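DNA ligase (Archaeoglobus fulgidus, PDB 3GDE) probably seals nicks in double-stranded DNA during replication, recombination and repair, using ATP and magnesium and passing through a lysine-bound AMP intermediate. Local coordinates at residues 253-257 against 311-317; 335-340 against 369-374; 398-404 against 417-423. All coordinates share one frame; numbering follows the deposited sequence.

Contact 1 of 3, residues 253-257 against 311-317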
loop_
_atom_site.group_PDB
_atom_site.type_symbol
_atom_site.label_atom_id
_atom_site.label_comp_id
_atom_site.label_asym_id
_atom_site.label_seq_id
_atom_site.Cartn_x
_atom_site.Cartn_y
_atom_site.Cartn_z
ATOM N N PHE A 253 4.379 -21.309 -0.582
ATOM C CA PHE A 253 4.807 -21.164 -1.976
ATOM C C PHE A 253 5.707 -19.955 -2.264
ATOM O O PHE A 253 5.564 -18.892 -1.670
ATOM C CB PHE A 253 3.582 -21.119 -2.900
ATOM C CG PHE A 253 2.709 -22.338 -2.804
ATOM C CD1 PHE A 253 2.997 -23.479 -3.554
ATOM C CD2 PHE A 253 1.594 -22.347 -1.963
ATOM C CE1 PHE A 253 2.188 -24.614 -3.464
ATOM C CE2 PHE A 253 0.778 -23.477 -1.859
ATOM C CZ PHE A 253 1.075 -24.612 -2.608
ATOM N N ASP A 254 6.644 -20.142 -3.182
ATOM C CA ASP A 254 7.362 -19.028 -3.779
ATOM C C ASP A 254 6.456 -18.461 -4.869
ATOM O O ASP A 254 6.465 -18.926 -6.018
ATOM C CB ASP A 254 8.708 -19.485 -4.357
ATOM C CG ASP A 254 9.515 -18.335 -4.963
ATOM O OD1 ASP A 254 8.992 -17.204 -5.058
ATOM O OD2 ASP A 254 10.682 -18.559 -5.348
ATOM N N GLY A 255 5.647 -17.478 -4.487
ATOM C CA GLY A 255 4.722 -16.841 -5.414
ATOM C C GLY A 255 4.160 -15.541 -4.872
ATOM O O GLY A 255 4.712 -14.968 -3.931
ATOM N N SER A 256 3.070 -15.069 -5.484
ATOM C CA SER A 256 2.414 -13.845 -5.047
ATOM C C SER A 256 1.007 -14.118 -4.558
ATOM O O SER A 256 0.206 -14.712 -5.260
ATOM C CB SER A 256 2.386 -12.803 -6.156
ATOM O OG SER A 256 3.691 -12.558 -6.629
ATOM N N ARG A 257 0.713 -13.653 -3.351
ATOM C CA ARG A 257 -0.610 -13.804 -2.790
ATOM C C ARG A 257 -1.662 -12.977 -3.550
ATOM O O ARG A 257 -1.413 -11.841 -3.967
ATOM C CB ARG A 257 -0.599 -13.451 -1.317
ATOM C CG ARG A 257 -1.770 -14.045 -0.584
ATOM C CD ARG A 257 -1.550 -14.049 0.896
ATOM N NE ARG A 257 -2.795 -14.298 1.599
ATOM C CZ ARG A 257 -2.943 -14.174 2.912
ATOM N NH1 ARG A 257 -1.911 -13.798 3.670
ATOM N NH2 ARG A 257 -4.125 -14.412 3.466
ATOM N N MET A 311 9.024 -21.188 -10.940
ATOM C CA MET A 311 9.831 -19.994 -11.168
ATOM C C MET A 311 9.687 -19.037 -9.984
ATOM O O MET A 311 8.699 -19.116 -9.255
ATOM C CB MET A 311 9.418 -19.325 -12.480
ATOM C CG MET A 311 9.674 -20.187 -13.704
ATOM S SD MET A 311 11.448 -20.379 -14.016
ATOM C CE MET A 311 11.489 -22.017 -14.738
ATOM N N PRO A 312 10.662 -18.122 -9.794
ATOM C CA PRO A 312 10.631 -17.245 -8.613
ATOM C C PRO A 312 9.533 -16.173 -8.704
ATOM O O PRO A 312 9.090 -15.834 -9.799
ATOM C CB PRO A 312 12.029 -16.614 -8.615
ATOM C CG PRO A 312 12.401 -16.568 -10.057
ATOM C CD PRO A 312 11.824 -17.828 -10.656
ATOM N N PHE A 313 9.120 -15.645 -7.558
ATOM C CA PHE A 313 7.920 -14.798 -7.467
ATOM C C PHE A 313 7.961 -13.497 -8.273
ATOM O O PHE A 313 6.916 -12.992 -8.670
ATOM C CB PHE A 313 7.564 -14.501 -6.003
ATOM C CG PHE A 313 8.391 -13.421 -5.384
ATOM C CD1 PHE A 313 7.887 -12.130 -5.264
ATOM C CD2 PHE A 313 9.679 -13.686 -4.927
ATOM C CE1 PHE A 313 8.651 -11.117 -4.698
ATOM C CE2 PHE A 313 10.454 -12.678 -4.360
ATOM C CZ PHE A 313 9.936 -11.392 -4.242
ATOM N N GLN A 314 9.152 -12.950 -8.500
ATOM C CA GLN A 314 9.267 -11.682 -9.229
ATOM C C GLN A 314 8.860 -11.835 -10.699
ATOM O O GLN A 314 8.595 -10.849 -11.379
ATOM C CB GLN A 314 10.665 -11.054 -9.087
ATOM C CG GLN A 314 11.792 -11.738 -9.891
ATOM C CD GLN A 314 12.475 -12.881 -9.148
ATOM O OE1 GLN A 314 13.470 -13.413 -9.624
ATOM N NE2 GLN A 314 11.956 -13.255 -7.981
ATOM N N HIS A 315 8.802 -13.083 -11.164
ATOM C CA HIS A 315 8.223 -13.407 -12.462
ATOM C C HIS A 315 6.712 -13.167 -12.470
ATOM O O HIS A 315 6.179 -12.630 -13.441
ATOM C CB HIS A 315 8.552 -14.852 -12.860
ATOM C CG HIS A 315 9.974 -15.055 -13.280
ATOM N ND1 HIS A 315 10.328 -15.844 -14.352
ATOM C CD2 HIS A 315 11.135 -14.571 -12.773
ATOM C CE1 HIS A 315 11.644 -15.841 -14.485
ATOM N NE2 HIS A 315 12.157 -15.076 -13.539
ATOM N N VAL A 316 6.024 -13.561 -11.396
ATOM C CA VAL A 316 4.602 -13.227 -11.239
ATOM C C VAL A 316 4.423 -11.699 -11.186
ATOM O O VAL A 316 3.480 -11.159 -11.766
ATOM C CB VAL A 316 3.954 -13.878 -9.984
ATOM C CG1 VAL A 316 2.471 -13.537 -9.918
ATOM C CG2 VAL A 316 4.141 -15.398 -9.976
ATOM N N LEU A 317 5.343 -11.012 -10.506
ATOM C CA LEU A 317 5.285 -9.558 -10.402
ATOM C C LEU A 317 5.387 -8.881 -11.770
ATOM O O LEU A 317 4.705 -7.889 -12.008
ATOM C CB LEU A 317 6.345 -9.011 -9.425
ATOM C CG LEU A 317 6.227 -9.386 -7.938
ATOM C CD1 LEU A 317 7.358 -8.751 -7.127
ATOM C CD2 LEU A 317 4.844 -9.034 -7.332
HETATM O O HOH W 1 6.364 -17.657 -8.515
HETATM O O HOH W 2 7.645 -20.964 -7.571
#
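Met311 and Asp254 turn backbone carbonyl oxygens to one another, and two waters join them where direct bonding is impossible. Here helix 313-321 packs its N-terminal part against the loop of the first nucleotidyltransferase motif, the KxDGxR signature of covalent nucleotidyltransferases, which runs from the predicted adenylated lysine, Lys252, to Arg257. Met311 O and Asp254 O lie 3.9 Å apart, and each water donates to both, so that two acceptors share a pair of donors; Met311 is itself tied by its backbone to Ala304 of strand 296-306. Pro312 adds plain van der Waals contact, its CA sitting 3.5 Å from Asp254 OD2. The direct polar link comes at Phe313, whose backbone N donates to Asp254 OD1 over 2.9 Å, but the bond is weak because the N-H is bent to 125°. The aspartate reaches toward the helix with CG opposite its own backbone N (chi1 -178°). The same OD1 presses on Phe313 CB at 3.2 Å and reaches the edge of the ring near its plane, with carboxylate and ring planes inclined by 50°. Gly255 O touches Phe313 CB as well. From there the ring leads off to Arg529 of strand 526-530, so this part of the helix meets both the KxDGxR loop and the C-terminal OB-fold region, in keeping with the closed conformation of the enzyme. One turn further on, Val316 sets CB 3.6 Å from Ser256 OG and CG1 3.8 Å from Ser256 CB. Leu317 adds a second apolar contact to the same hydroxyl: its methyl CD2 lies 3.8 Å from Ser256 OG.

Contact 2 of 3, residues 335-340 against 369-374; sequences LEAHFF and EKIKLA
Strands 335-340 and 371-373 run parallel, 4.6 Å apart at closest approach and 28° out of line, with Ala337, His338 and Phe339 level with Ile371, Lys372 and Leu373. Four nearly straight backbone bonds alternate between them: Ala337 and Phe339 donate to Lys370 O and Lys372 O, and their own carbonyls accept from Lys372 N and Ala374 N. On one face, His338 and Lys372 lie side by side; Lys372 CG sits 4.0 Å from the centroid of the His338 ring, over its face in a CH-pi contact. Bends at chi2 (-79°) and chi3 (-89°) then turn the rest of the lysine away, so the aliphatic stem, not the ammonium, makes the contact. The imidazole is held at both nitrogens: NE2 donates weakly to Glu336 OE1, and a water in the ring plane joins ND1 to Leu373 O.

Strand 335-342 matches motif IIIa of the nucleotidyltransferase adenylation domain, and its Phe340 is predicted to bind ATP. The face carrying Ala337, Phe339, Ile371 and Leu373 is apolar. Ile371 CG2 meets the edge of the Phe339 ring, 3.8 Å from CE2, and Ile371 CD1 reaches Ala337 CB; helix 354-364 lies over Phe339 and Leu373 through Leu361. At the far end Phe340 CB touches Ala374 CB at 3.8 Å.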
loop_
_atom_site.group_PDB
_atom_site.type_symbol
_atom_site.label_atom_id
_atom_site.label_comp_id
_atom_site.label_asym_id
_atom_site.label_seq_id
_atom_site.Cartn_x
_atom_site.Cartn_y
_atom_site.Cartn_z
ATOM N N LEU A 335 1.336 -19.241 -15.649
ATOM C CA LEU A 335 1.006 -19.183 -14.232
ATOM C C LEU A 335 0.061 -20.295 -13.817
ATOM O O LEU A 335 -0.680 -20.834 -14.640
ATOM C CB LEU A 335 0.361 -17.841 -13.880
ATOM C CG LEU A 335 1.080 -16.529 -14.193
ATOM C CD1 LEU A 335 0.120 -15.354 -14.004
ATOM C CD2 LEU A 335 2.327 -16.354 -13.350
ATOM N N GLU A 336 0.098 -20.633 -12.529
ATOM C CA GLU A 336 -0.971 -21.410 -11.914
ATOM C C GLU A 336 -1.310 -20.862 -10.537
ATOM O O GLU A 336 -0.507 -20.149 -9.933
ATOM C CB GLU A 336 -0.655 -22.903 -11.874
ATOM C CG GLU A 336 0.702 -23.258 -11.348
ATOM C CD GLU A 336 1.059 -24.692 -11.640
ATOM O OE1 GLU A 336 1.197 -25.472 -10.680
ATOM O OE2 GLU A 336 1.188 -25.041 -12.831
ATOM N N ALA A 337 -2.514 -21.182 -10.068
ATOM C CA ALA A 337 -3.026 -20.655 -8.810
ATOM C C ALA A 337 -3.303 -21.785 -7.834
ATOM O O ALA A 337 -3.860 -22.814 -8.210
ATOM C CB ALA A 337 -4.286 -19.826 -9.045
ATOM N N HIS A 338 -2.888 -21.579 -6.586
ATOM C CA HIS A 338 -3.112 -22.523 -5.498
ATOM C C HIS A 338 -3.885 -21.828 -4.396
ATOM O O HIS A 338 -3.384 -20.896 -3.763
ATOM C CB HIS A 338 -1.787 -23.058 -4.957
ATOM C CG HIS A 338 -0.966 -23.784 -5.977
ATOM N ND1 HIS A 338 -0.692 -25.131 -5.889
ATOM C CD2 HIS A 338 -0.372 -23.354 -7.115
ATOM C CE1 HIS A 338 0.044 -25.498 -6.921
ATOM N NE2 HIS A 338 0.245 -24.439 -7.684
ATOM N N PHE A 339 -5.110 -22.285 -4.177
ATOM C CA PHE A 339 -5.987 -21.696 -3.192
ATOM C C PHE A 339 -5.879 -22.411 -1.854
ATOM O O PHE A 339 -5.741 -23.633 -1.811
ATOM C CB PHE A 339 -7.429 -21.661 -3.719
ATOM C CG PHE A 339 -7.598 -20.772 -4.918
ATOM C CD1 PHE A 339 -7.529 -19.386 -4.786
ATOM C CD2 PHE A 339 -7.803 -21.318 -6.192
ATOM C CE1 PHE A 339 -7.669 -18.556 -5.902
ATOM C CE2 PHE A 339 -7.955 -20.489 -7.317
ATOM C CZ PHE A 339 -7.882 -19.105 -7.164
ATOM N N PHE A 340 -5.903 -21.628 -0.774
ATOM C CA PHE A 340 -5.754 -22.152 0.585
ATOM C C PHE A 340 -6.826 -21.676 1.561
ATOM O O PHE A 340 -6.907 -22.174 2.677
ATOM C CB PHE A 340 -4.353 -21.863 1.145
ATOM C CG PHE A 340 -3.973 -20.397 1.175
ATOM C CD1 PHE A 340 -4.396 -19.566 2.217
ATOM C CD2 PHE A 340 -3.142 -19.860 0.190
ATOM C CE1 PHE A 340 -4.026 -18.217 2.265
ATOM C CE2 PHE A 340 -2.775 -18.501 0.224
ATOM C CZ PHE A 340 -3.221 -17.683 1.271
ATOM N N GLU A 369 -5.252 -28.286 -14.286
ATOM C CA GLU A 369 -3.803 -28.135 -14.421
ATOM C C GLU A 369 -3.333 -26.762 -13.934
ATOM O O GLU A 369 -2.217 -26.628 -13.430
ATOM C CB GLU A 369 -3.325 -28.412 -15.856
ATOM C CG GLU A 369 -3.771 -27.386 -16.902
ATOM C CD GLU A 369 -2.759 -27.181 -18.031
ATOM O OE1 GLU A 369 -3.070 -26.400 -18.968
ATOM O OE2 GLU A 369 -1.657 -27.784 -17.980
ATOM N N LYS A 370 -4.194 -25.756 -14.073
ATOM C CA LYS A 370 -3.835 -24.381 -13.731
ATOM C C LYS A 370 -4.449 -23.862 -12.423
ATOM O O LYS A 370 -4.060 -22.795 -11.951
ATOM C CB LYS A 370 -4.151 -23.431 -14.892
ATOM C CG LYS A 370 -3.316 -23.660 -16.147
ATOM C CD LYS A 370 -3.225 -22.381 -16.985
ATOM C CE LYS A 370 -2.681 -22.670 -18.383
ATOM N NZ LYS A 370 -2.592 -21.442 -19.229
ATOM N N ILE A 371 -5.397 -24.611 -11.854
ATOM C CA ILE A 371 -6.042 -24.243 -10.580
ATOM C C ILE A 371 -5.959 -25.404 -9.589
ATOM O O ILE A 371 -6.530 -26.472 -9.821
ATOM C CB ILE A 371 -7.551 -23.818 -10.758
ATOM C CG1 ILE A 371 -7.715 -22.603 -11.692
ATOM C CG2 ILE A 371 -8.245 -23.597 -9.397
ATOM C CD1 ILE A 371 -7.003 -21.310 -11.258
ATOM N N LYS A 372 -5.254 -25.190 -8.482
ATOM C CA LYS A 372 -5.063 -26.237 -7.485
ATOM C C LYS A 372 -5.516 -25.803 -6.103
ATOM O O LYS A 372 -5.623 -24.612 -5.823
ATOM C CB LYS A 372 -3.587 -26.649 -7.423
ATOM C CG LYS A 372 -2.866 -26.687 -8.766
ATOM C CD LYS A 372 -3.185 -27.954 -9.533
ATOM C CE LYS A 372 -2.220 -29.076 -9.199
ATOM N NZ LYS A 372 -2.158 -30.058 -10.326
ATOM N N LEU A 373 -5.787 -26.787 -5.253
ATOM C CA LEU A 373 -5.879 -26.587 -3.817
ATOM C C LEU A 373 -4.522 -26.801 -3.168
ATOM O O LEU A 373 -3.774 -27.702 -3.558
ATOM C CB LEU A 373 -6.872 -27.566 -3.195
ATOM C CG LEU A 373 -8.253 -27.079 -2.741
ATOM C CD1 LEU A 373 -8.671 -25.811 -3.456
ATOM C CD2 LEU A 373 -9.294 -28.183 -2.928
ATOM N N ALA A 374 -4.207 -25.970 -2.178
ATOM C CA ALA A 374 -3.063 -26.222 -1.321
ATOM C C ALA A 374 -3.267 -27.571 -0.637
ATOM O O ALA A 374 -4.336 -27.850 -0.086
ATOM C CB ALA A 374 -2.902 -25.115 -0.284
HETATM O O HOH W 3 -0.623 -19.259 -17.777
HETATM O O HOH W 4 -0.916 -27.235 -4.169
#

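Contact 3 of 3, residues 398-404 against 417-423. With PO4 (phosphate ion), chain C; PO4 (phosphate ion), chain B.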
loop_
_atom_site.group_PDB
_atom_site.type_symbol
_atom_site.label_atom_id
_atom_site.label_comp_id
_atom_site.label_asym_id
_atom_site.label_seq_id
_atom_site.Cartn_x
_atom_site.Cartn_y
_atom_site.Cartn_z
ATOM N N GLU A 398 9.285 -22.578 -0.283
ATOM C CA GLU A 398 9.998 -21.876 0.800
ATOM C C GLU A 398 9.982 -22.554 2.164
ATOM O O GLU A 398 10.874 -22.310 2.989
ATOM C CB GLU A 398 9.476 -20.440 0.948
ATOM C CG GLU A 398 9.575 -19.608 -0.319
ATOM C CD GLU A 398 9.202 -18.150 -0.099
ATOM O OE1 GLU A 398 9.476 -17.340 -1.003
ATOM O OE2 GLU A 398 8.644 -17.810 0.971
ATOM N N GLY A 399 8.974 -23.390 2.395
ATOM C CA GLY A 399 8.752 -24.004 3.699
ATOM C C GLY A 399 7.287 -24.332 3.909
ATOM O O GLY A 399 6.591 -24.764 2.978
ATOM N N VAL A 400 6.807 -24.109 5.125
ATOM C CA VAL A 400 5.431 -24.455 5.466
ATOM C C VAL A 400 4.673 -23.351 6.191
ATOM O O VAL A 400 5.259 -22.554 6.926
ATOM C CB VAL A 400 5.328 -25.767 6.307
ATOM C CG1 VAL A 400 5.621 -27.003 5.447
ATOM C CG2 VAL A 400 6.234 -25.710 7.522
ATOM N N MET A 401 3.362 -23.320 5.960
ATOM C CA MET A 401 2.460 -22.528 6.775
ATOM C C MET A 401 1.886 -23.462 7.822
ATOM O O MET A 401 1.499 -24.590 7.506
ATOM C CB MET A 401 1.338 -21.905 5.930
ATOM C CG MET A 401 1.814 -20.952 4.834
ATOM S SD MET A 401 2.658 -19.498 5.499
ATOM C CE MET A 401 1.337 -18.719 6.410
ATOM N N ILE A 402 1.846 -22.998 9.065
ATOM C CA ILE A 402 1.289 -23.768 10.174
ATOM C C ILE A 402 0.156 -22.989 10.826
ATOM O O ILE A 402 0.374 -21.916 11.396
ATOM C CB ILE A 402 2.373 -24.125 11.220
ATOM C CG1 ILE A 402 3.438 -25.034 10.579
ATOM C CG2 ILE A 402 1.731 -24.798 12.445
ATOM C CD1 ILE A 402 4.697 -25.188 11.376
ATOM N N LYS A 403 -1.052 -23.544 10.759
ATOM C CA LYS A 403 -2.262 -22.809 11.138
ATOM C C LYS A 403 -3.127 -23.552 12.157
ATOM O O LYS A 403 -3.236 -24.770 12.105
ATOM C CB LYS A 403 -3.092 -22.498 9.884
ATOM C CG LYS A 403 -2.312 -21.845 8.747
ATOM C CD LYS A 403 -3.147 -21.735 7.496
ATOM C CE LYS A 403 -2.487 -20.802 6.485
ATOM N NZ LYS A 403 -3.287 -20.713 5.237
ATOM N N LEU A 404 -3.750 -22.805 13.069
ATOM C CA LEU A 404 -4.657 -23.358 14.083
ATOM C C LEU A 404 -5.967 -23.784 13.417
ATOM O O LEU A 404 -6.692 -22.932 12.881
ATOM C CB LEU A 404 -4.976 -22.298 15.136
ATOM C CG LEU A 404 -4.792 -22.501 16.640
ATOM C CD1 LEU A 404 -5.920 -21.779 17.360
ATOM C CD2 LEU A 404 -4.725 -23.967 17.082
ATOM N N ASN A 417 -2.032 -17.182 15.026
ATOM C CA ASN A 417 -2.889 -18.254 14.499
ATOM C C ASN A 417 -2.371 -18.879 13.198
ATOM O O ASN A 417 -2.682 -20.028 12.878
ATOM C CB ASN A 417 -4.330 -17.771 14.321
ATOM C CG ASN A 417 -5.121 -17.764 15.630
ATOM O OD1 ASN A 417 -6.201 -17.168 15.711
ATOM N ND2 ASN A 417 -4.593 -18.429 16.652
ATOM N N TRP A 418 -1.604 -18.096 12.446
ATOM C CA TRP A 418 -0.885 -18.578 11.277
ATOM C C TRP A 418 0.568 -18.260 11.536
ATOM O O TRP A 418 0.903 -17.155 11.999
ATOM C CB TRP A 418 -1.320 -17.843 10.010
ATOM C CG TRP A 418 -2.713 -18.116 9.492
ATOM C CD1 TRP A 418 -3.737 -18.763 10.137
ATOM C CD2 TRP A 418 -3.245 -17.693 8.222
ATOM N NE1 TRP A 418 -4.856 -18.795 9.333
ATOM C CE2 TRP A 418 -4.583 -18.145 8.156
ATOM C CE3 TRP A 418 -2.709 -16.995 7.128
ATOM C CZ2 TRP A 418 -5.399 -17.919 7.036
ATOM C CZ3 TRP A 418 -3.520 -16.776 6.014
ATOM C CH2 TRP A 418 -4.850 -17.238 5.980
ATOM N N LEU A 419 1.432 -19.227 11.244
ATOM C CA LEU A 419 2.878 -19.019 11.348
ATOM C C LEU A 419 3.570 -19.497 10.074
ATOM O O LEU A 419 3.251 -20.569 9.552
ATOM C CB LEU A 419 3.442 -19.743 12.576
ATOM C CG LEU A 419 2.872 -19.396 13.959
ATOM C CD1 LEU A 419 3.222 -20.498 14.944
ATOM C CD2 LEU A 419 3.357 -18.042 14.486
ATOM N N LYS A 420 4.495 -18.692 9.560
ATOM C CA LYS A 420 5.347 -19.141 8.470
ATOM C C LYS A 420 6.669 -19.655 9.014
ATOM O O LYS A 420 7.311 -19.007 9.838
ATOM C CB LYS A 420 5.566 -18.067 7.375
ATOM C CG LYS A 420 5.400 -16.612 7.796
ATOM C CD LYS A 420 5.662 -15.632 6.637
ATOM C CE LYS A 420 4.750 -14.416 6.760
ATOM N NZ LYS A 420 5.233 -13.202 6.044
ATOM N N VAL A 421 7.053 -20.845 8.573
ATOM C CA VAL A 421 8.388 -21.356 8.847
ATOM C C VAL A 421 9.072 -21.672 7.524
ATOM O O VAL A 421 8.656 -22.557 6.771
ATOM C CB VAL A 421 8.388 -22.568 9.830
ATOM C CG1 VAL A 421 7.273 -23.508 9.520
ATOM C CG2 VAL A 421 9.739 -23.289 9.816
ATOM N N LYS A 422 10.097 -20.896 7.223
ATOM C CA LYS A 422 10.843 -21.102 6.002
ATOM C C LYS A 422 12.323 -21.164 6.268
ATOM O O LYS A 422 12.796 -20.683 7.296
ATOM C CB LYS A 422 10.506 -20.043 4.942
ATOM C CG LYS A 422 10.314 -18.642 5.429
ATOM C CD LYS A 422 9.398 -17.929 4.460
ATOM C CE LYS A 422 9.675 -16.451 4.417
ATOM N NZ LYS A 422 10.429 -16.012 3.229
ATOM N N ALA A 423 13.036 -21.786 5.341
ATOM C CA ALA A 423 14.476 -21.939 5.431
ATOM C C ALA A 423 15.187 -20.586 5.309
ATOM O O ALA A 423 16.081 -20.284 6.090
ATOM C CB ALA A 423 14.959 -22.906 4.367
HETATM P P PO4 C . 7.186 -13.439 2.990
HETATM O O1 PO4 C . 7.362 -14.473 1.903
HETATM O O2 PO4 C . 7.550 -13.975 4.352
HETATM O O3 PO4 C . 8.043 -12.242 2.661
HETATM O O4 PO4 C . 5.735 -13.041 3.034
HETATM P P PO4 B . 3.603 -10.645 4.364
HETATM O O1 PO4 B . 2.669 -10.940 3.207
HETATM O O2 PO4 B . 3.299 -11.640 5.452
HETATM O O3 PO4 B . 5.048 -10.803 3.945
HETATM O O4 PO4 B . 3.360 -9.243 4.848
#
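Strands 399-403 and 419-422 pair antiparallel at 164°, with Val400-Val421 and Ile402-Leu419 as the hydrogen-bonded pairs and further bonds from Leu404 N to Asn417 O and from Ala423 N to Glu398 O. These are motifs IV and V of the nucleotidyltransferase domain. On the face shared by Lys403 and Trp418, the lysine runs extended across the indole: its CE lies 3.7 Å from the centroid of the six-membered ring and its NZ 3.8 Å, only 8° off the ring normal, a cation-pi contact. That ammonium also forms a salt bridge with Glu250, a predicted ATP-binding residue. Next along the same face, Met401 bends back so that SD rests 3.7 Å from Lys420 CB, beside the stem of a lysine predicted to bind ATP. Lys420 NZ makes three bonds to two phosphate ions, one to O2 of the chain B ion at 2.6 Å and two to O2 and O4 of the chain C ion; Lys252 and Arg414 also donate to bound phosphate. At the other end, Glu398 and Lys422 lie alongside each other, joined by a weak salt bridge of 3.4 Å between OE2 and NZ, while Glu398 OE2 also pairs with Lys252. Although these phosphates probably came from the crystallisation liquor, the cluster of basic groups gripping them is consistent with a pocket made for the phosphates of ATP.

Overall arrangement
Followed from the N terminus, the three contacts come in series within the adenylation domain, neither nested nor crossed. Contact 1 closes a loop of 53 residues, rich in strand, between the KxDGxR motif and helix 313-321; contact 2 closes one of 28 residues that includes helix 354-364; contact 3 closes a short loop of 12. They illustrate how motifs distant in sequence are gathered round what is predicted to be one nucleotide pocket. Arg257 of contact 1 packs against Phe340 of contact 2 and Trp418 of contact 3, and Phe340 in turn touches Lys403 and Trp418. A second junction sets Phe253 against His338, and Val316 meets Leu335, joining the helix of contact 1 to strand 335-342.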